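Probable transcriptional regulator, LysR family protein (Rhodococcus sp., PDB 2QL3) probably regulates transcription as a LysR-family DNA-binding factor, represented here by its C-terminal substrate-binding (effector-binding) domain. Local coordinates at the interface of chains A and B. Sequence-based numbering; all coordinates share one arbitrary frame. Chains: chain A/B, Probable transcriptional regulator, LysR family protein.

Contact 1: the interface of chains A and B. Residues chain A 137, 139-140, 143, 164; chain B 16-18, 164.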
loop_
_atom_site.group_PDB
_atom_site.type_symbol
_atom_site.label_atom_id
_atom_site.label_comp_id
_atom_site.label_asym_id
_atom_site.label_seq_id
_atom_site.Cartn_x
_atom_site.Cartn_y
_atom_site.Cartn_z
ATOM N N ASN A 137 1.603 -2.043 5.318
ATOM C CA ASN A 137 1.565 -1.279 4.075
ATOM C C ASN A 137 2.972 -0.975 3.550
ATOM O O ASN A 137 3.735 -0.345 4.211
ATOM C CB ASN A 137 0.812 0.012 4.280
ATOM C CG ASN A 137 0.491 0.715 2.949
ATOM O OD1 ASN A 137 0.494 0.085 1.879
ATOM N ND2 ASN A 137 0.214 2.001 3.011
ATOM N N GLU A 139 4.225 0.962 1.212
ATOM C CA GLU A 139 4.579 2.374 1.049
ATOM C C GLU A 139 4.659 3.093 2.378
ATOM O O GLU A 139 5.446 4.025 2.520
ATOM C CB GLU A 139 3.601 3.107 0.158
ATOM C CG GLU A 139 4.052 4.554 -0.166
ATOM C CD GLU A 139 5.440 4.651 -0.840
ATOM O OE1 GLU A 139 6.026 5.754 -0.839
ATOM O OE2 GLU A 139 5.967 3.633 -1.364
ATOM N N THR A 140 3.858 2.676 3.356
ATOM C CA THR A 140 4.012 3.259 4.660
ATOM C C THR A 140 5.425 2.988 5.209
ATOM O O THR A 140 6.045 3.878 5.805
ATOM C CB THR A 140 2.914 2.802 5.633
ATOM O OG1 THR A 140 1.631 3.197 5.109
ATOM C CG2 THR A 140 3.146 3.419 7.037
ATOM N N ALA A 143 7.768 5.241 3.194
ATOM C CA ALA A 143 7.537 6.656 3.550
ATOM C C ALA A 143 8.062 7.006 4.952
ATOM O O ALA A 143 8.648 8.078 5.141
ATOM C CB ALA A 143 6.085 7.000 3.465
ATOM N N TYR A 164 5.837 8.699 -1.229
ATOM C CA TYR A 164 4.667 9.552 -1.518
ATOM C C TYR A 164 4.807 11.008 -1.062
ATOM O O TYR A 164 4.151 11.877 -1.605
ATOM C CB TYR A 164 3.382 8.982 -0.882
ATOM C CG TYR A 164 2.709 7.778 -1.576
ATOM C CD1 TYR A 164 1.546 7.212 -1.031
ATOM C CD2 TYR A 164 3.234 7.213 -2.753
ATOM C CE1 TYR A 164 0.886 6.155 -1.666
ATOM C CE2 TYR A 164 2.597 6.144 -3.392
ATOM C CZ TYR A 164 1.422 5.627 -2.843
ATOM O OH TYR A 164 0.789 4.593 -3.470
ATOM N N GLY B 16 -1.387 6.552 6.002
ATOM C CA GLY B 16 -0.070 6.190 6.529
ATOM C C GLY B 16 1.151 6.753 5.810
ATOM O O GLY B 16 2.030 7.308 6.450
ATOM N N PRO B 17 1.200 6.630 4.459
ATOM C CA PRO B 17 2.365 7.140 3.765
ATOM C C PRO B 17 2.267 8.602 3.341
ATOM O O PRO B 17 3.275 9.202 2.998
ATOM C CB PRO B 17 2.507 6.190 2.548
ATOM C CG PRO B 17 1.142 5.606 2.325
ATOM C CD PRO B 17 0.248 5.987 3.523
ATOM N N THR B 18 1.071 9.188 3.431
ATOM C CA THR B 18 0.816 10.551 2.932
ATOM C C THR B 18 0.838 11.596 4.049
ATOM O O THR B 18 1.455 12.598 3.900
ATOM C CB THR B 18 -0.538 10.667 2.163
ATOM O OG1 THR B 18 -1.612 10.265 3.014
ATOM C CG2 THR B 18 -0.595 9.775 0.923
ATOM N N TYR B 164 5.379 2.459 -8.818
ATOM C CA TYR B 164 6.401 1.504 -8.461
ATOM C C TYR B 164 7.066 0.898 -9.680
ATOM O O TYR B 164 8.221 0.562 -9.622
ATOM C CB TYR B 164 5.745 0.406 -7.622
ATOM C CG TYR B 164 5.577 0.736 -6.146
ATOM C CD1 TYR B 164 5.263 -0.291 -5.250
ATOM C CD2 TYR B 164 5.742 2.041 -5.653
ATOM C CE1 TYR B 164 5.104 -0.065 -3.921
ATOM C CE2 TYR B 164 5.542 2.303 -4.282
ATOM C CZ TYR B 164 5.227 1.202 -3.443
ATOM O OH TYR B 164 5.044 1.385 -2.131
#
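B:Pro17 presses its pyrrolidine ring against the first turns of helix 138-147 of chain A and loses 72 Å² of surface to chain A, the clearest evidence of where this patch is tight. Its CB meets A:Glu139 CG at 3.5 Å, and on the same flank the methyl CB of A:Ala143 lies 3.7 Å from B:Pro17 CA. The ring of A:Tyr164 runs alongside the proline and points the same way, touching by its rim, CD1 to B:Pro17 CG at 3.7 Å. One face of that tyrosine ring is packed from within chain A, since A:Glu139 CG stands 3.6 Å above its plane, over its centre.

A:Glu139 therefore serves two neighbours. With CG anti to the backbone N (chi1 -173°) and the chain bent at chi2, its aliphatic part faces the proline while the carboxylate turns to B:Tyr164. The phenol OH donates to A:Glu139 OE2 at 2.5 Å; OE2 accepts through its anti lone pair and lies at the edge of the ring, in its plane, with ring and carboxylate planes 53° apart. The other oxygen, OE1, accepts A:Tyr164 N at 3.0 Å, which probably helps to hold the carboxylate.

Packing is looser at the margins: B:Thr18 brings CG2 no nearer than 3.9 Å to A:Tyr164 CD1 and has 12 Å² of its surface hidden, A:Asn137 6 Å². The patch joins two copies of the domain by seating a loop proline on a helix, plausibly helping to hold the dimer.

Contact 2: the interface of chains A and B. Residues chain A 13, 16-17, 40; chain B 137, 139-140.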
loop_
_atom_site.group_PDB
_atom_site.type_symbol
_atom_site.label_atom_id
_atom_site.label_comp_id
_atom_site.label_asym_id
_atom_site.label_seq_id
_atom_site.Cartn_x
_atom_site.Cartn_y
_atom_site.Cartn_z
ATOM N N PRO A 13 -0.453 -8.561 -1.319
ATOM C CA PRO A 13 -0.579 -7.130 -1.671
ATOM C C PRO A 13 0.681 -6.386 -2.145
ATOM O O PRO A 13 0.571 -5.598 -3.064
ATOM C CB PRO A 13 -1.214 -6.490 -0.398
ATOM C CG PRO A 13 -2.003 -7.677 0.225
ATOM C CD PRO A 13 -1.058 -8.869 -0.011
ATOM N N GLY A 16 1.146 -6.801 -5.749
ATOM C CA GLY A 16 0.159 -6.139 -6.589
ATOM C C GLY A 16 0.648 -4.994 -7.463
ATOM O O GLY A 16 0.321 -4.964 -8.631
ATOM N N PRO A 17 1.405 -3.999 -6.907
ATOM C CA PRO A 17 1.911 -2.862 -7.773
ATOM C C PRO A 17 3.263 -3.064 -8.479
ATOM O O PRO A 17 3.641 -2.284 -9.328
ATOM C CB PRO A 17 2.042 -1.696 -6.796
ATOM C CG PRO A 17 2.031 -2.307 -5.411
ATOM C CD PRO A 17 1.714 -3.781 -5.477
ATOM N N GLU A 40 -6.090 -9.495 -4.489
ATOM C CA GLU A 40 -4.970 -9.419 -3.570
ATOM C C GLU A 40 -5.432 -9.960 -2.241
ATOM O O GLU A 40 -6.510 -9.612 -1.784
ATOM C CB GLU A 40 -4.575 -7.957 -3.342
ATOM C CG GLU A 40 -3.600 -7.453 -4.326
ATOM C CD GLU A 40 -3.428 -5.942 -4.292
ATOM O OE1 GLU A 40 -4.445 -5.232 -4.079
ATOM O OE2 GLU A 40 -2.288 -5.473 -4.481
ATOM N N ASN B 137 -5.341 -1.629 -2.048
ATOM C CA ASN B 137 -3.971 -1.111 -2.023
ATOM C C ASN B 137 -3.834 0.128 -2.925
ATOM O O ASN B 137 -3.935 0.028 -4.145
ATOM C CB ASN B 137 -3.008 -2.251 -2.471
ATOM C CG ASN B 137 -1.547 -1.994 -2.123
ATOM O OD1 ASN B 137 -1.249 -1.324 -1.135
ATOM N ND2 ASN B 137 -0.632 -2.633 -2.854
ATOM N N GLU B 139 -1.289 1.896 -3.961
ATOM C CA GLU B 139 -0.298 1.808 -5.007
ATOM C C GLU B 139 -0.723 0.819 -6.084
ATOM O O GLU B 139 -0.351 0.962 -7.242
ATOM C CB GLU B 139 1.119 1.459 -4.503
ATOM C CG GLU B 139 2.194 1.588 -5.655
ATOM C CD GLU B 139 2.307 3.030 -6.343
ATOM O OE1 GLU B 139 2.928 3.098 -7.415
ATOM O OE2 GLU B 139 1.738 4.054 -5.854
ATOM N N THR B 140 -1.474 -0.205 -5.706
ATOM C CA THR B 140 -1.879 -1.145 -6.731
ATOM C C THR B 140 -2.797 -0.420 -7.696
ATOM O O THR B 140 -2.609 -0.552 -8.889
ATOM C CB THR B 140 -2.567 -2.390 -6.169
ATOM O OG1 THR B 140 -1.719 -2.975 -5.187
ATOM C CG2 THR B 140 -2.926 -3.407 -7.269
#
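The carboxylate of A:Glu40 and the carboxamide of B:Asn137 meet across this contact with their planes 52° apart and their side chains crossing at about a right angle. On one side of the carboxylate plane lies the methyl CG2 of B:Thr140, and on the other B:Asn137 CB, 3.7 Å from A:Glu40 OE1. Near the rim, the hydroxyl of B:Thr140 reaches OE2 on the syn side, 15° out of the plane. The amide has neighbours on both sides as well: B:Thr140 OG1 and the ring of A:Pro17 lie to one side of its plane, the carbonyl oxygen of A:Pro13 and A:Glu40 OE2 to the other.

Two hydrogen bonds run through B:Thr140 OG1. It donates to A:Glu40 OE2 at 2.7 Å and accepts from B:Asn137 ND2 at 2.6 Å, a bond tilted out of the amide plane. The chi1 of -54°, which puts OG1 anti to the carbonyl carbon, aims the hydroxyl at both partners; the relay probably fixes its rotation, and the hydroxyl's bond, itself backed by the amide N-H, would probably stabilise the carboxylate. From strand 34-40, A:Glu40 runs extended beyond CG and brings its carboxylate to the start of helix 138-147 of the other copy. B:Asn137 ND2 also approaches A:Pro13 O at 3.2 Å, a polar contact well off the amide plane rather than an established bond. A:Pro17 sets its ring carbon CD 3.5 Å from B:Thr140 OG1.

Contact 3: the interface of chains A and B. Residues chain A 132-134, 140, 144; chain B 24, 36, 38.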
loop_
_atom_site.group_PDB
_atom_site.type_symbol
_atom_site.label_atom_id
_atom_site.label_comp_id
_atom_site.label_asym_id
_atom_site.label_seq_id
_atom_site.Cartn_x
_atom_site.Cartn_y
_atom_site.Cartn_z
ATOM N N ALA A 132 10.364 0.329 16.274
ATOM C CA ALA A 132 9.726 1.612 16.607
ATOM C C ALA A 132 8.339 1.729 15.968
ATOM O O ALA A 132 7.422 2.366 16.542
ATOM C CB ALA A 132 10.616 2.758 16.136
ATOM N N TYR A 133 8.166 1.145 14.784
ATOM C CA TYR A 133 6.903 1.243 14.065
ATOM C C TYR A 133 6.673 -0.020 13.245
ATOM O O TYR A 133 7.603 -0.579 12.701
ATOM C CB TYR A 133 6.837 2.495 13.143
ATOM C CG TYR A 133 7.013 3.794 13.878
ATOM C CD1 TYR A 133 5.949 4.360 14.592
ATOM C CD2 TYR A 133 8.273 4.431 13.920
ATOM C CE1 TYR A 133 6.118 5.559 15.340
ATOM C CE2 TYR A 133 8.465 5.637 14.660
ATOM C CZ TYR A 133 7.357 6.187 15.351
ATOM O OH TYR A 133 7.485 7.350 16.065
ATOM N N ARG A 134 5.416 -0.436 13.163
ATOM C CA ARG A 134 5.015 -1.624 12.452
ATOM C C ARG A 134 3.864 -1.216 11.532
ATOM O O ARG A 134 3.058 -0.313 11.878
ATOM C CB ARG A 134 4.606 -2.677 13.506
ATOM C CG ARG A 134 3.988 -3.909 12.997
ATOM C CD ARG A 134 3.524 -4.782 14.206
ATOM N NE ARG A 134 4.623 -5.044 15.154
ATOM C CZ ARG A 134 5.352 -6.170 15.219
ATOM N NH1 ARG A 134 6.317 -6.256 16.139
ATOM N NH2 ARG A 134 5.124 -7.206 14.390
ATOM N N THR A 140 3.858 2.676 3.356
ATOM C CA THR A 140 4.012 3.259 4.660
ATOM C C THR A 140 5.425 2.988 5.209
ATOM O O THR A 140 6.045 3.878 5.805
ATOM C CB THR A 140 2.914 2.802 5.633
ATOM O OG1 THR A 140 1.631 3.197 5.109
ATOM C CG2 THR A 140 3.146 3.419 7.037
ATOM N N PHE A 144 7.862 6.099 5.922
ATOM C CA PHE A 144 8.373 6.294 7.284
ATOM C C PHE A 144 9.920 6.348 7.276
ATOM O O PHE A 144 10.532 7.216 7.881
ATOM C CB PHE A 144 7.874 5.203 8.244
ATOM C CG PHE A 144 6.522 5.465 8.889
ATOM C CD1 PHE A 144 5.574 6.239 8.289
ATOM C CD2 PHE A 144 6.215 4.889 10.126
ATOM C CE1 PHE A 144 4.345 6.485 8.875
ATOM C CE2 PHE A 144 4.961 5.134 10.724
ATOM C CZ PHE A 144 4.025 5.900 10.082
ATOM N N LEU B 24 4.394 12.378 12.604
ATOM C CA LEU B 24 5.027 11.553 13.632
ATOM C C LEU B 24 6.495 11.964 13.798
ATOM O O LEU B 24 6.947 12.095 14.887
ATOM C CB LEU B 24 4.970 10.065 13.199
ATOM C CG LEU B 24 3.958 9.076 13.781
ATOM C CD1 LEU B 24 2.645 9.708 14.080
ATOM C CD2 LEU B 24 3.812 7.883 12.886
ATOM N N VAL B 36 5.182 7.003 20.861
ATOM C CA VAL B 36 4.026 6.720 20.008
ATOM C C VAL B 36 3.874 5.256 19.554
ATOM O O VAL B 36 4.828 4.618 19.063
ATOM C CB VAL B 36 3.718 7.851 18.912
ATOM C CG1 VAL B 36 4.755 8.939 18.866
ATOM C CG2 VAL B 36 3.346 7.323 17.538
ATOM N N PHE B 38 1.822 3.275 16.865
ATOM C CA PHE B 38 1.217 3.570 15.610
ATOM C C PHE B 38 0.492 2.346 15.126
ATOM O O PHE B 38 1.064 1.271 15.081
ATOM C CB PHE B 38 2.280 3.991 14.598
ATOM C CG PHE B 38 1.746 4.143 13.213
ATOM C CD1 PHE B 38 2.086 3.224 12.223
ATOM C CD2 PHE B 38 0.871 5.162 12.898
ATOM C CE1 PHE B 38 1.565 3.333 10.930
ATOM C CE2 PHE B 38 0.357 5.287 11.593
ATOM C CZ PHE B 38 0.727 4.369 10.622
HETATM O O HOH W 1 3.846 0.807 14.990
HETATM O O HOH W 2 7.167 3.900 18.879
#
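A:Tyr133 and B:Phe38 meet from extended backbones, in strands 133-135 and 34-40 of two LysR-type substrate-binding domains, and water bridges the main chains. Water 1 lies 2.7 Å from A:Arg134 N and 2.8 Å from B:Phe38 O, while water 2 joins A:Ala132 O to B:Val36 O.

Beside this wet seam the side chains pack as an apolar cluster. A:Phe144 and B:Phe38 come from opposite directions, and A:Phe144 CZ stands 3.6 Å above one face of the B:Phe38 ring, offset toward its rim. The ring planes are inclined by about 51°, so this is a rim laid on a face, not a parallel stack. With CG anti to the backbone N (chi1 172°), the B:Phe38 ring reaches away from strand 34-40 and offers that face to A:Phe144. The methyl CD2 of B:Leu24, from helix 20-30, reaches A:Phe144 CZ at 3.4 Å. A:Tyr133 crosses B:Phe38 at about a right angle, its CD1 3.7 Å from B:Phe38 CB, and B:Val36 CG2 lies at the tyrosine's edge, in plane, 4.0 Å from CE1. With an alanine in place of B:Phe38, the rim of A:Phe144 would probably lose the aromatic face beneath it, leaving a gap beside B:Leu24.

Contacts 1 and 2 are centred about 12 Å apart by their C-alpha atoms, contacts 1 and 3 about 11 Å, and contacts 2 and 3 about 21 Å, which places contact 1 between the others along one interface. A:Thr140 belongs to both contact 1 and contact 3, and helix 138-147 takes part in all three, in one copy or the other. The 137-140 segment faces B:Pro17 in contact 1 and A:Pro17 in contact 2, as two-fold symmetry requires. Strand 34-40 contributes from chain A in contact 2 and chain B in contact 3. The symmetry is consistent with a homodimer, although the crystal alone does not prove the biological assembly.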